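Local coordinates for ThiJ/PfpI family protein (Francisella tularensis subsp. novicida, PDB 4P5P) that probably acts as a glyoxalase III-type enzyme of the DJ-1/PfpI (HSP31-like) family and is a virulence factor of its bacterium, at residues Tyr33-Ile36 with Asn41-Ile44; Phe108-Asn113 with Leu138-Asp143; Lys117-Tyr122 with Gln147-Asp152; Lys202-Gln207 with Ala216-Gln221. All coordinates share one frame; numbering follows the deposited sequence.

Contact 1. Residues Tyr33-Ile36 with Asn41-Ile44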
# COMPACT_ATOMS: atom_id res chain seq x y z
N TYR A 33 8.87 -8.93 -6.12
CA TYR A 33 9.52 -10.14 -6.63
C TYR A 33 8.58 -11.35 -6.64
O TYR A 33 8.82 -12.30 -7.38
CB TYR A 33 10.78 -10.44 -5.82
CG TYR A 33 11.93 -9.51 -6.14
CD1 TYR A 33 12.49 -9.48 -7.41
CD2 TYR A 33 12.45 -8.66 -5.18
CE1 TYR A 33 13.54 -8.63 -7.70
CE2 TYR A 33 13.51 -7.82 -5.47
CZ TYR A 33 14.04 -7.80 -6.73
OH TYR A 33 15.09 -6.96 -7.03
N SER A 34 7.52 -11.33 -5.84
CA SER A 34 6.56 -12.43 -5.83
C SER A 34 5.67 -12.41 -7.06
O SER A 34 5.26 -13.46 -7.57
CB SER A 34 5.68 -12.37 -4.58
OG SER A 34 4.67 -13.36 -4.65
N ILE A 35 5.37 -11.21 -7.54
CA ILE A 35 4.43 -11.03 -8.64
C ILE A 35 5.10 -10.99 -10.01
O ILE A 35 4.57 -11.55 -10.98
CB ILE A 35 3.62 -9.74 -8.42
CG1 ILE A 35 2.72 -9.91 -7.20
CG2 ILE A 35 2.76 -9.41 -9.64
CD1 ILE A 35 2.15 -8.63 -6.67
N ILE A 36 6.26 -10.34 -10.12
CA ILE A 36 6.88 -10.12 -11.43
C ILE A 36 7.24 -11.42 -12.14
O ILE A 36 7.77 -12.37 -11.54
CB ILE A 36 8.15 -9.25 -11.29
CG1 ILE A 36 8.58 -8.70 -12.65
CG2 ILE A 36 9.29 -10.01 -10.60
CD1 ILE A 36 9.65 -7.63 -12.57
N ASN A 41 4.27 -7.20 -15.78
CA ASN A 41 5.13 -6.05 -15.62
C ASN A 41 4.70 -5.24 -14.40
O ASN A 41 3.51 -5.11 -14.15
CB ASN A 41 5.09 -5.19 -16.89
CG ASN A 41 5.84 -3.88 -16.74
OD1 ASN A 41 7.07 -3.85 -16.78
ND2 ASN A 41 5.10 -2.78 -16.59
N ILE A 42 5.66 -4.72 -13.65
CA ILE A 42 5.36 -3.86 -12.52
C ILE A 42 6.06 -2.53 -12.68
O ILE A 42 7.28 -2.48 -12.86
CB ILE A 42 5.79 -4.49 -11.18
CG1 ILE A 42 5.13 -5.85 -11.00
CG2 ILE A 42 5.41 -3.55 -10.02
CD1 ILE A 42 5.57 -6.59 -9.75
N ASP A 43 5.28 -1.46 -12.57
CA ASP A 43 5.81 -0.10 -12.52
C ASP A 43 5.61 0.45 -11.12
O ASP A 43 4.63 0.14 -10.48
CB ASP A 43 5.13 0.80 -13.55
CG ASP A 43 5.40 0.38 -14.98
OD1 ASP A 43 6.45 -0.25 -15.25
OD2 ASP A 43 4.58 0.70 -15.86
N ILE A 44 6.56 1.24 -10.66
CA ILE A 44 6.54 1.81 -9.32
C ILE A 44 6.48 3.32 -9.39
O ILE A 44 7.21 3.94 -10.18
CB ILE A 44 7.80 1.38 -8.54
CG1 ILE A 44 7.83 -0.15 -8.39
CG2 ILE A 44 7.86 2.04 -7.17
CD1 ILE A 44 9.18 -0.70 -7.95

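Contact 2. Residues Phe108-Asn113 with Leu138-Asp143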
# COMPACT_ATOMS: atom_id res chain seq x y z
N PHE A 108 -1.43 9.53 1.96
CA PHE A 108 -2.37 8.72 1.19
C PHE A 108 -3.85 9.12 1.31
O PHE A 108 -4.55 9.14 0.30
CB PHE A 108 -2.26 7.24 1.57
CG PHE A 108 -1.18 6.45 0.86
CD1 PHE A 108 -0.17 7.08 0.14
CD2 PHE A 108 -1.17 5.06 0.94
CE1 PHE A 108 0.79 6.33 -0.52
CE2 PHE A 108 -0.22 4.32 0.30
CZ PHE A 108 0.76 4.94 -0.43
N PRO A 109 -4.34 9.40 2.54
CA PRO A 109 -5.81 9.48 2.71
C PRO A 109 -6.52 10.50 1.84
O PRO A 109 -7.65 10.27 1.40
CB PRO A 109 -5.98 9.88 4.18
CG PRO A 109 -4.74 9.50 4.85
CD PRO A 109 -3.64 9.55 3.83
N ASN A 110 -5.88 11.64 1.61
CA ASN A 110 -6.57 12.75 0.96
C ASN A 110 -6.02 13.03 -0.44
O ASN A 110 -6.33 14.04 -1.05
CB ASN A 110 -6.49 13.96 1.87
CG ASN A 110 -7.22 13.73 3.19
OD1 ASN A 110 -8.36 13.28 3.19
ND2 ASN A 110 -6.53 13.93 4.31
N ASN A 111 -5.25 12.08 -0.98
CA ASN A 111 -4.64 12.28 -2.29
C ASN A 111 -5.67 12.13 -3.41
O ASN A 111 -6.26 11.06 -3.58
CB ASN A 111 -3.50 11.30 -2.50
CG ASN A 111 -2.73 11.59 -3.77
OD1 ASN A 111 -3.11 11.15 -4.85
ND2 ASN A 111 -1.65 12.36 -3.64
N ALA A 112 -5.86 13.19 -4.21
CA ALA A 112 -6.86 13.17 -5.27
C ALA A 112 -6.55 12.14 -6.35
O ALA A 112 -7.46 11.53 -6.90
CB ALA A 112 -6.98 14.53 -5.88
N ASN A 113 -5.28 11.97 -6.68
CA ASN A 113 -4.93 11.01 -7.70
C ASN A 113 -5.17 9.59 -7.24
O ASN A 113 -5.55 8.74 -8.05
CB ASN A 113 -3.48 11.19 -8.14
CG ASN A 113 -3.31 12.28 -9.17
OD1 ASN A 113 -3.54 12.06 -10.37
ND2 ASN A 113 -2.94 13.46 -8.73
N LEU A 138 -7.39 3.77 0.88
CA LEU A 138 -8.75 3.38 0.47
C LEU A 138 -9.87 4.00 1.28
O LEU A 138 -11.03 3.94 0.89
CB LEU A 138 -8.89 1.86 0.52
CG LEU A 138 -7.83 1.04 -0.21
CD1 LEU A 138 -8.17 -0.44 -0.11
CD2 LEU A 138 -7.71 1.47 -1.67
N ILE A 139 -9.52 4.60 2.42
CA ILE A 139 -10.53 5.11 3.35
C ILE A 139 -11.55 6.06 2.70
O ILE A 139 -12.75 5.93 2.93
CB ILE A 139 -9.87 5.84 4.51
CG1 ILE A 139 -8.96 4.90 5.32
CG2 ILE A 139 -10.90 6.43 5.46
CD1 ILE A 139 -7.99 5.66 6.19
N ASN A 140 -11.06 7.02 1.91
CA ASN A 140 -11.88 8.12 1.40
C ASN A 140 -12.18 8.05 -0.09
O ASN A 140 -12.63 9.04 -0.69
CB ASN A 140 -11.19 9.46 1.68
CG ASN A 140 -10.99 9.73 3.15
OD1 ASN A 140 -11.90 9.58 3.96
ND2 ASN A 140 -9.78 10.12 3.50
N VAL A 141 -11.97 6.89 -0.71
CA VAL A 141 -12.29 6.73 -2.12
C VAL A 141 -13.81 6.64 -2.27
O VAL A 141 -14.42 5.69 -1.78
CB VAL A 141 -11.63 5.47 -2.73
CG1 VAL A 141 -12.00 5.34 -4.19
CG2 VAL A 141 -10.12 5.54 -2.56
N LYS A 142 -14.41 7.62 -2.95
CA LYS A 142 -15.86 7.70 -3.08
C LYS A 142 -16.32 7.63 -4.52
O LYS A 142 -15.66 8.14 -5.41
CB LYS A 142 -16.38 9.00 -2.47
CG LYS A 142 -16.27 9.05 -0.97
CD LYS A 142 -16.47 10.46 -0.48
CE LYS A 142 -16.25 10.55 1.01
NZ LYS A 142 -17.32 9.89 1.77
N ASP A 143 -17.48 7.00 -4.73
CA ASP A 143 -18.12 6.92 -6.04
C ASP A 143 -18.79 8.26 -6.37
O ASP A 143 -18.66 9.22 -5.63
CB ASP A 143 -19.12 5.75 -6.10
CG ASP A 143 -20.33 5.92 -5.16
OD1 ASP A 143 -20.63 7.03 -4.69
OD2 ASP A 143 -21.02 4.90 -4.92
O HOH W 1 -8.67 7.63 0.46
O HOH W 2 -9.53 11.93 5.87

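Contact 3. Residues Lys117-Tyr122 with Gln147-Asp152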
# COMPACT_ATOMS: atom_id res chain seq x y z
N LYS A 117 -7.73 7.34 -9.42
CA LYS A 117 -7.15 6.18 -10.09
C LYS A 117 -7.68 4.88 -9.52
O LYS A 117 -7.86 3.91 -10.27
CB LYS A 117 -5.62 6.24 -10.01
CG LYS A 117 -5.08 7.38 -10.89
CD LYS A 117 -3.58 7.61 -10.77
CE LYS A 117 -3.05 8.53 -11.88
NZ LYS A 117 -3.78 9.83 -12.00
N VAL A 118 -7.94 4.84 -8.22
CA VAL A 118 -8.58 3.65 -7.63
C VAL A 118 -9.97 3.48 -8.24
O VAL A 118 -10.34 2.36 -8.60
CB VAL A 118 -8.66 3.74 -6.09
CG1 VAL A 118 -9.51 2.60 -5.51
CG2 VAL A 118 -7.26 3.66 -5.48
N LEU A 119 -10.73 4.58 -8.39
CA LEU A 119 -12.03 4.51 -9.06
C LEU A 119 -11.93 3.93 -10.46
O LEU A 119 -12.78 3.14 -10.88
CB LEU A 119 -12.69 5.89 -9.16
CG LEU A 119 -13.32 6.41 -7.89
CD1 LEU A 119 -13.73 7.85 -8.12
CD2 LEU A 119 -14.53 5.56 -7.47
N ASP A 120 -10.91 4.33 -11.20
CA ASP A 120 -10.76 3.85 -12.56
C ASP A 120 -10.54 2.33 -12.58
O ASP A 120 -11.18 1.61 -13.34
CB ASP A 120 -9.62 4.58 -13.26
CG ASP A 120 -9.55 4.27 -14.74
OD1 ASP A 120 -9.07 3.17 -15.08
OD2 ASP A 120 -9.99 5.12 -15.55
N ILE A 121 -9.63 1.85 -11.73
CA ILE A 121 -9.37 0.42 -11.64
C ILE A 121 -10.62 -0.35 -11.16
O ILE A 121 -10.98 -1.40 -11.71
CB ILE A 121 -8.19 0.15 -10.70
CG1 ILE A 121 -6.90 0.80 -11.23
CG2 ILE A 121 -7.99 -1.35 -10.52
CD1 ILE A 121 -6.42 0.25 -12.56
N TYR A 122 -11.27 0.19 -10.14
CA TYR A 122 -12.48 -0.41 -9.58
C TYR A 122 -13.59 -0.55 -10.62
O TYR A 122 -14.32 -1.56 -10.65
CB TYR A 122 -12.96 0.44 -8.41
CG TYR A 122 -14.07 -0.17 -7.58
CD1 TYR A 122 -13.90 -1.39 -6.95
CD2 TYR A 122 -15.28 0.50 -7.40
CE1 TYR A 122 -14.91 -1.95 -6.18
CE2 TYR A 122 -16.30 -0.05 -6.64
CZ TYR A 122 -16.10 -1.27 -6.02
OH TYR A 122 -17.09 -1.84 -5.26
N GLN A 147 -20.40 8.09 -1.93
CA GLN A 147 -20.38 6.96 -1.01
C GLN A 147 -19.04 6.22 -1.09
O GLN A 147 -18.50 6.01 -2.16
CB GLN A 147 -21.54 5.99 -1.31
CG GLN A 147 -22.93 6.62 -1.10
CD GLN A 147 -23.31 6.75 0.38
OE1 GLN A 147 -22.80 6.03 1.25
NE2 GLN A 147 -24.22 7.67 0.67
N ASN A 148 -18.51 5.83 0.06
CA ASN A 148 -17.23 5.13 0.10
C ASN A 148 -17.30 3.77 -0.58
O ASN A 148 -18.18 2.97 -0.28
CB ASN A 148 -16.78 4.95 1.54
CG ASN A 148 -16.61 6.26 2.27
OD1 ASN A 148 -17.59 6.91 2.66
ND2 ASN A 148 -15.36 6.66 2.49
N ILE A 149 -16.37 3.48 -1.47
CA ILE A 149 -16.45 2.21 -2.19
C ILE A 149 -16.13 1.01 -1.29
O ILE A 149 -16.49 -0.12 -1.65
CB ILE A 149 -15.53 2.16 -3.45
CG1 ILE A 149 -14.03 2.20 -3.08
CG2 ILE A 149 -15.93 3.26 -4.41
CD1 ILE A 149 -13.09 1.85 -4.24
N ILE A 150 -15.47 1.23 -0.15
CA ILE A 150 -15.20 0.11 0.75
C ILE A 150 -16.32 -0.12 1.76
O ILE A 150 -16.21 -1.05 2.57
CB ILE A 150 -13.86 0.28 1.54
CG1 ILE A 150 -13.92 1.44 2.53
CG2 ILE A 150 -12.70 0.43 0.57
CD1 ILE A 150 -12.68 1.55 3.39
N ARG A 151 -17.38 0.67 1.73
CA ARG A 151 -18.50 0.41 2.65
C ARG A 151 -19.05 -1.00 2.40
O ARG A 151 -19.19 -1.43 1.26
CB ARG A 151 -19.61 1.46 2.52
CG ARG A 151 -20.47 1.37 1.28
CD ARG A 151 -21.21 2.70 1.08
NE ARG A 151 -22.23 2.67 0.04
CZ ARG A 151 -21.99 2.63 -1.26
NH1 ARG A 151 -20.75 2.57 -1.71
NH2 ARG A 151 -23.01 2.64 -2.12
N ASP A 152 -19.32 -1.70 3.50
CA ASP A 152 -19.89 -3.05 3.49
C ASP A 152 -18.90 -4.11 2.98
O ASP A 152 -19.28 -5.27 2.81
CB ASP A 152 -21.18 -3.10 2.66
CG ASP A 152 -22.22 -2.10 3.14
OD1 ASP A 152 -22.29 -1.90 4.37
OD2 ASP A 152 -22.96 -1.53 2.31

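Contact 4. Residues Lys202-Gln207 with Ala216-Gln221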
# COMPACT_ATOMS: atom_id res chain seq x y z
N LYS A 202 -12.40 -7.89 -5.36
CA LYS A 202 -11.06 -7.61 -5.90
C LYS A 202 -10.38 -6.43 -5.20
O LYS A 202 -9.39 -5.90 -5.70
CB LYS A 202 -11.13 -7.39 -7.41
CG LYS A 202 -11.43 -8.66 -8.20
CD LYS A 202 -11.27 -8.36 -9.68
CE LYS A 202 -11.39 -9.57 -10.55
NZ LYS A 202 -11.19 -9.18 -11.97
N ILE A 203 -10.89 -6.07 -4.03
CA ILE A 203 -10.17 -5.19 -3.12
C ILE A 203 -9.47 -6.11 -2.11
O ILE A 203 -10.13 -6.78 -1.32
CB ILE A 203 -11.10 -4.21 -2.39
CG1 ILE A 203 -11.78 -3.29 -3.41
CG2 ILE A 203 -10.31 -3.40 -1.36
CD1 ILE A 203 -12.90 -2.44 -2.83
N ILE A 204 -8.15 -6.12 -2.16
CA ILE A 204 -7.34 -7.03 -1.38
C ILE A 204 -6.55 -6.23 -0.37
O ILE A 204 -5.77 -5.36 -0.74
CB ILE A 204 -6.39 -7.84 -2.28
CG1 ILE A 204 -7.22 -8.65 -3.29
CG2 ILE A 204 -5.51 -8.76 -1.44
CD1 ILE A 204 -6.40 -9.27 -4.40
N THR A 205 -6.77 -6.50 0.91
CA THR A 205 -6.06 -5.80 1.96
C THR A 205 -5.31 -6.78 2.85
O THR A 205 -5.66 -7.96 2.95
CB THR A 205 -7.02 -4.92 2.82
OG1 THR A 205 -8.11 -5.71 3.30
CG2 THR A 205 -7.60 -3.76 2.00
N ALA A 206 -4.23 -6.30 3.45
CA ALA A 206 -3.34 -7.14 4.25
C ALA A 206 -2.93 -6.36 5.49
O ALA A 206 -2.85 -5.13 5.47
CB ALA A 206 -2.13 -7.56 3.43
N GLN A 207 -2.67 -7.07 6.57
CA GLN A 207 -2.61 -6.43 7.88
C GLN A 207 -1.26 -5.80 8.24
O GLN A 207 -1.23 -4.73 8.84
CB GLN A 207 -2.97 -7.47 8.94
CG GLN A 207 -3.06 -6.93 10.35
CD GLN A 207 -3.58 -7.97 11.31
OE1 GLN A 207 -4.37 -8.83 10.93
NE2 GLN A 207 -3.13 -7.91 12.56
N ALA A 216 0.72 -10.85 -1.82
CA ALA A 216 1.15 -10.95 -3.21
C ALA A 216 0.51 -12.14 -3.91
O ALA A 216 0.12 -12.04 -5.08
CB ALA A 216 2.67 -11.06 -3.28
N LYS A 217 0.42 -13.26 -3.21
CA LYS A 217 -0.22 -14.45 -3.76
C LYS A 217 -1.66 -14.16 -4.17
O LYS A 217 -2.10 -14.54 -5.27
CB LYS A 217 -0.20 -15.60 -2.75
CG LYS A 217 1.17 -16.19 -2.48
CD LYS A 217 1.10 -17.23 -1.36
CE LYS A 217 2.46 -17.85 -1.07
NZ LYS A 217 2.43 -18.71 0.15
N ALA A 218 -2.40 -13.49 -3.30
CA ALA A 218 -3.79 -13.15 -3.55
C ALA A 218 -3.93 -12.21 -4.75
O ALA A 218 -4.82 -12.37 -5.59
CB ALA A 218 -4.39 -12.52 -2.33
N ILE A 219 -3.05 -11.22 -4.84
CA ILE A 219 -3.07 -10.30 -5.95
C ILE A 219 -2.85 -11.03 -7.26
O ILE A 219 -3.59 -10.84 -8.22
CB ILE A 219 -1.99 -9.22 -5.77
CG1 ILE A 219 -2.33 -8.31 -4.60
CG2 ILE A 219 -1.82 -8.39 -7.05
CD1 ILE A 219 -1.19 -7.43 -4.16
N LYS A 220 -1.82 -11.87 -7.29
CA LYS A 220 -1.40 -12.51 -8.53
C LYS A 220 -2.52 -13.39 -9.06
O LYS A 220 -2.79 -13.42 -10.26
CB LYS A 220 -0.12 -13.33 -8.33
CG LYS A 220 0.50 -13.80 -9.63
CD LYS A 220 1.94 -14.24 -9.46
CE LYS A 220 2.53 -14.66 -10.80
NZ LYS A 220 4.02 -14.59 -10.83
N GLN A 221 -3.19 -14.09 -8.15
CA GLN A 221 -4.30 -14.94 -8.52
C GLN A 221 -5.49 -14.13 -9.05
O GLN A 221 -6.14 -14.53 -10.02
CB GLN A 221 -4.73 -15.79 -7.34
CG GLN A 221 -5.80 -16.81 -7.68
CD GLN A 221 -6.04 -17.79 -6.56
OE1 GLN A 221 -5.39 -17.72 -5.51
NE2 GLN A 221 -6.96 -18.72 -6.76

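Contact 1. Residues Tyr33-Ile36 with Asn41-Ile44
Hydrophobic packing of I42 against I35 and I36 closes the beta-alpha-beta unit made by strand 2-8, helix 26-35 and strand 40-46, at the point where the helix ends and the chain turns back into the sheet. The contact is buried and purely apolar across the two segments. I42 points from the strand toward the helix end and touches the other segment through its CD1 methyl. Its CG1 lies beside the backbone N, opposite the carbonyl carbon (chi1 -57°), and chi2 of 176° extends the chain fully, which carries CD1 out from the strand. There the methyl meets I35 CB at 3.9 Å and I35 CG2 at 4.0 Å, the two side chains crossing at about a right angle. The same I42 CD1 lies 3.8 Å from the backbone N of I36 and 4.0 Å from I36 CB, so it rests against the junction of the two residues. I36 is the first residue to leave helical backbone angles, and the methyl therefore packs exactly where the helix gives way to the loop. Next along the strand, D43 OD2 is hydrogen-bonded to Y93 OH. Strand 40-46 pairs with strand 2-8 through backbone bonds of N41 and D43, I42 also touches Y32 one turn back in helix 26-35, and I35 packs on A216 and I219 of the neighbouring helix 212-222.

Contact 2. Residues Phe108-Asn113 with Leu138-Asp143
P109 and N110, in the type I turn from F108 to N111, face N140 of a second type I turn, L138-V141. F108 supplies the O that accepts from N111 N, closing the first turn, while its ring packs on I47, A137 and I114. P109 provides the central acceptor: its O receives N140 ND2 at 3.0 Å, almost straight at the hydrogen (175°). The bond lies in the amide plane of N140 but comes to the carbonyl from above its plane, 57° out of it. Water 1 gives a second link, donating to P109 O at 3.0 Å and accepting from the backbone N of N140 at 2.9 Å. H115 NE2 is a further hydrogen-bond partner of P109 O. N110 points its CB away, yet its amide swings back, the planes of the N110 and N140 amides lying only 9° apart. The direct approach of N110 OD1 to N140 ND2, 3.5 Å, has too poor an angle for a hydrogen bond; water 2 spans the pair instead, 3.2 Å from N110 OD1 and 3.0 Å from N140 ND2. N111 then caps helix 112-123, its OD1 accepting from I114 N. The chemistry is thus that of two turns joined by polar groups: ND2 gives one N-H to P109 O and another to water 2, which together fix the amide's rotation, while water 1 ties the backbone N of N140 to the same carbonyl.

Contact 3. Residues Lys117-Tyr122 with Gln147-Asp152
In this flavodoxin-like fold, helix 112-123 lies on one face of the central sheet, and the type I turn N148-R151 packs on the flank of the helix beside the sheet, where V118 and Y122 also touch I128. Apolar contact carries the interface, with I149 as its centre. Its CG1 sits between backbone N and carbonyl carbon (chi1 66°), and this sends CD1 in between V118 and Y122 while CG2 faces L119. I149 CD1 meets V118 CG1 at 3.9 Å, and I149 CG2 meets L119 CD2 at 4.1 Å. The aromatic part is a CH-pi contact: I149 CD1 stands over one face of the Y122 ring, 4.1 Å from its centroid and 16° off the normal. No hydrogen bond crosses directly between the segments; K153 NZ bonds I149 O and, weakly, Y122 OH. Within the turn, N148 O accepts from R151 N at 3.2 Å and from R151 NH1 at 3.0 Å, the two donors reaching it from opposite faces of the carbonyl plane; this holds the arginine back over its own turn, with Q147 CB lying over one face of the guanidinium. At the rim of the ring, Y122 CE2 lies 4.0 Å from I149 CB.

Contact 4. Residues Lys202-Gln207 with Ala216-Gln221
A218 and I219 of helix 212-222 receive I204, the one residue of strand 203-206 that reaches them, in a buried apolar contact between the last helix and the central sheet. A216 opens the segment and faces away from the strand, toward helix 26-35; regular bonds from K220 N to A216 O and from Q221 N to K217 O keep the backbone beneath the contact helical. A218 points toward the strand: its CB meets I204 CG2 at 4.0 Å, and its carbonyl O lies 3.7 Å from I204 CD1. The small A218 side chain is consistent with the close approach of strand and helix, I204 CA and I219 CA being 7.1 Å apart. At I219 the I204 CD1 methyl lies against the helix backbone, 3.8 Å from I219 CA and 4.2 Å from I219 CG1. I204 spreads its two branches to do this: CG2 stands opposite the backbone N and goes to the A218 methyl, while CG1 (chi1 -60°), extended at chi2 169°, lays CD1 over the A218-I219 backbone. K220 leads away from the strand to a salt bridge with D37. Around this pair, I204 also touches F215 and S222 of the same helix and V197 and S199 of the antiparallel edge strand 197-200, A206 likewise touches F215 and V197, and backbone bonds join strand 203-206 to strand 127-130.

Contacts 1 and 4 are buried and wholly apolar across their segments, each an isoleucine of a central-sheet strand set against a helix; helices 26-35 and 212-222 lie side by side, and the two contacts meet where K220 NZ bonds I35 O. Contacts 2 and 3 are only partly buried and share helix 112-123, the turn leading into it in one and its C-terminal half in the other. Their loop segments are tied by V141 O to I149 N. Contact 2 is polar and water-bridged, contact 3 apolar with a CH-pi contact. Packing of L138 and Y122 on I203 links this pair to the strand of contact 4.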